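Local structure of methyltransferase (2B78) at residues F276-A279 with H283-Y286. The protein is of unknown function but is probably an S-adenosylmethionine-dependent methyltransferase that may act on RNA. Sequence-based numbering, arbitrary orientation.
Sequences FKYA and HLTY
The Tyr278 ring meets Leu284 obliquely: CD1 of Leu284 stands 4.4 Å from CD2 of Tyr278, a loose apolar touch. The same ring also meets that of His282, the planes inclined at about 55°. The second flat group, the peptide carbonyl of Ala279, takes the backbone N-H of Leu284: Leu284 N lies 2.8 Å from Ala279 O, and the N-H...O angle is 160°. His283 N is almost as near to Ala279 O, at 2.9 Å, but its angle is too poor for a bond; it is bonded instead to Arg280 O. These two bonds, with the positive phi of His283 at C-prime, make a Schellman motif that ends the helix. Beside the bond from Leu284 N to Ala279 O the aliphatic groups close up. Leu284 CB points at the helix and packs 4.1 Å from Ala279 CB, while Leu284 CG, beside its own backbone N (chi1 -56°), brings CD1 to 4.1 Å from Ala279 CA. The CB of His283 points away from the helix. Ala279 is buried, whereas Leu284 stays partly exposed. The motif thus closes helix 272-281 and turns the chain into strand 286-291 of the parallel part of the methyltransferase's Rossmann-like sheet, a helix-to-strand connection of a beta-alpha-beta unit. It lies at the end of the helix remote from Asp271 and Val272, which bind S-adenosyl-L-homocysteine in this protein, though no ligand is bound to this chain; the Ala279 side chain is about 10 Å from that of Val272. At the strand's start Tyr286 rests on Thr215 and Leu217 of strand 215-219, its OH hydrogen-bonded to Tyr275 OH. On the helix, Phe276 packs against Leu219 and against Leu313 and Gln316 of helix 306-319, and Ala279 touches Ile320 in the loop that follows.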
ATOM      1  N   PHE A 276     -19.468  -8.352 -14.365  1.00 10.55           N
ATOM      2  CA  PHE A 276     -20.218  -9.354 -13.619  1.00 11.24           C
ATOM      3  C   PHE A 276     -21.421  -9.761 -14.452  1.00 12.48           C
ATOM      4  O   PHE A 276     -21.714 -10.948 -14.602  1.00 14.42           O
ATOM      5  CB  PHE A 276     -20.682  -8.804 -12.263  1.00 11.32           C
ATOM      6  CG  PHE A 276     -19.639  -8.888 -11.173  1.00 10.85           C
ATOM      7  CD1 PHE A 276     -18.921 -10.063 -10.967  1.00 10.13           C
ATOM      8  CD2 PHE A 276     -19.418  -7.806 -10.320  1.00 12.34           C
ATOM      9  CE1 PHE A 276     -17.995 -10.162  -9.926  1.00 11.02           C
ATOM     10  CE2 PHE A 276     -18.499  -7.895  -9.276  1.00 11.17           C
ATOM     11  CZ  PHE A 276     -17.785  -9.074  -9.078  1.00 10.57           C
ATOM     12  N   LYS A 277     -22.106  -8.768 -15.012  1.00 11.62           N
ATOM     13  CA  LYS A 277     -23.278  -9.011 -15.848  1.00 12.21           C
ATOM     14  C   LYS A 277     -22.939  -9.770 -17.137  1.00 10.89           C
ATOM     15  O   LYS A 277     -23.714 -10.609 -17.607  1.00 10.55           O
ATOM     16  CB  LYS A 277     -23.947  -7.678 -16.202  1.00 13.47           C
ATOM     17  CG  LYS A 277     -25.173  -7.839 -17.092  1.00 14.82           C
ATOM     18  CD  LYS A 277     -25.880  -6.510 -17.316  1.00 20.61           C
ATOM     19  CE  LYS A 277     -27.172  -6.705 -18.089  1.00 22.71           C
ATOM     20  NZ  LYS A 277     -27.896  -5.423 -18.292  1.00 25.84           N
ATOM     21  N   TYR A 278     -21.792  -9.449 -17.719  1.00 11.54           N
ATOM     22  CA  TYR A 278     -21.322 -10.090 -18.947  1.00 11.24           C
ATOM     23  C   TYR A 278     -21.040 -11.559 -18.662  1.00 11.29           C
ATOM     24  O   TYR A 278     -21.354 -12.451 -19.460  1.00 12.02           O
ATOM     25  CB  TYR A 278     -20.031  -9.415 -19.420  1.00 11.73           C
ATOM     26  CG  TYR A 278     -19.591  -9.806 -20.816  1.00 14.24           C
ATOM     27  CD1 TYR A 278     -20.271  -9.331 -21.936  1.00 15.49           C
ATOM     28  CD2 TYR A 278     -18.495 -10.643 -21.017  1.00 14.51           C
ATOM     29  CE1 TYR A 278     -19.869  -9.678 -23.228  1.00 15.73           C
ATOM     30  CE2 TYR A 278     -18.084 -11.000 -22.305  1.00 14.10           C
ATOM     31  CZ  TYR A 278     -18.776 -10.511 -23.404  1.00 14.94           C
ATOM     32  OH  TYR A 278     -18.380 -10.851 -24.686  1.00 17.23           O
ATOM     33  N   ALA A 279     -20.433 -11.802 -17.510  1.00 12.01           N
ATOM     34  CA  ALA A 279     -20.072 -13.149 -17.090  1.00 13.16           C
ATOM     35  C   ALA A 279     -21.314 -14.007 -16.864  1.00 13.16           C
ATOM     36  O   ALA A 279     -21.351 -15.186 -17.236  1.00 12.18           O
ATOM     37  CB  ALA A 279     -19.246 -13.073 -15.818  1.00 13.21           C
ATOM     38  N   HIS A 283     -22.236 -17.238 -19.092  1.00 15.97           N
ATOM     39  CA  HIS A 283     -21.965 -18.386 -18.226  1.00 16.70           C
ATOM     40  C   HIS A 283     -20.488 -18.586 -17.933  1.00 15.57           C
ATOM     41  O   HIS A 283     -20.000 -19.720 -17.902  1.00 15.99           O
ATOM     42  CB  HIS A 283     -22.534 -19.662 -18.854  1.00 19.00           C
ATOM     43  CG  HIS A 283     -24.031 -19.679 -18.927  1.00 20.56           C
ATOM     44  ND1 HIS A 283     -24.730 -20.596 -19.685  1.00 20.02           N
ATOM     45  CD2 HIS A 283     -24.961 -18.897 -18.330  1.00 21.39           C
ATOM     46  CE1 HIS A 283     -26.026 -20.373 -19.554  1.00 21.59           C
ATOM     47  NE2 HIS A 283     -26.193 -19.348 -18.736  1.00 21.10           N
ATOM     48  N   LEU A 284     -19.782 -17.489 -17.701  1.00 14.70           N
ATOM     49  CA  LEU A 284     -18.359 -17.559 -17.409  1.00 14.85           C
ATOM     50  C   LEU A 284     -18.110 -17.766 -15.913  1.00 15.42           C
ATOM     51  O   LEU A 284     -18.532 -16.950 -15.096  1.00 16.22           O
ATOM     52  CB  LEU A 284     -17.671 -16.276 -17.872  1.00 12.87           C
ATOM     53  CG  LEU A 284     -17.853 -15.887 -19.336  1.00 12.86           C
ATOM     54  CD1 LEU A 284     -17.137 -14.563 -19.610  1.00 11.93           C
ATOM     55  CD2 LEU A 284     -17.319 -17.001 -20.225  1.00 10.78           C
ATOM     56  N   THR A 285     -17.431 -18.859 -15.561  1.00 15.64           N
ATOM     57  CA  THR A 285     -17.105 -19.142 -14.161  1.00 14.92           C
ATOM     58  C   THR A 285     -15.611 -19.351 -13.991  1.00 15.51           C
ATOM     59  O   THR A 285     -14.919 -19.826 -14.898  1.00 15.75           O
ATOM     60  CB  THR A 285     -17.847 -20.388 -13.613  1.00 13.48           C
ATOM     61  OG1 THR A 285     -17.595 -21.516 -14.453  1.00 12.97           O
ATOM     62  CG2 THR A 285     -19.347 -20.122 -13.541  1.00 16.25           C
ATOM     63  N   TYR A 286     -15.117 -19.004 -12.812  1.00 16.15           N
ATOM     64  CA  TYR A 286     -13.699 -19.111 -12.517  1.00 15.44           C
ATOM     65  C   TYR A 286     -13.457 -19.837 -11.194  1.00 16.04           C
ATOM     66  O   TYR A 286     -14.276 -19.749 -10.274  1.00 16.17           O
ATOM     67  CB  TYR A 286     -13.116 -17.706 -12.441  1.00 15.76           C
ATOM     68  CG  TYR A 286     -13.228 -16.924 -13.728  1.00 14.74           C
ATOM     69  CD1 TYR A 286     -12.181 -16.912 -14.640  1.00 14.70           C
ATOM     70  CD2 TYR A 286     -14.384 -16.195 -14.034  1.00 14.80           C
ATOM     71  CE1 TYR A 286     -12.267 -16.191 -15.827  1.00 15.49           C
ATOM     72  CE2 TYR A 286     -14.482 -15.471 -15.225  1.00 15.11           C
ATOM     73  CZ  TYR A 286     -13.419 -15.476 -16.112  1.00 15.23           C
ATOM     74  OH  TYR A 286     -13.486 -14.764 -17.285  1.00 18.81           O
TER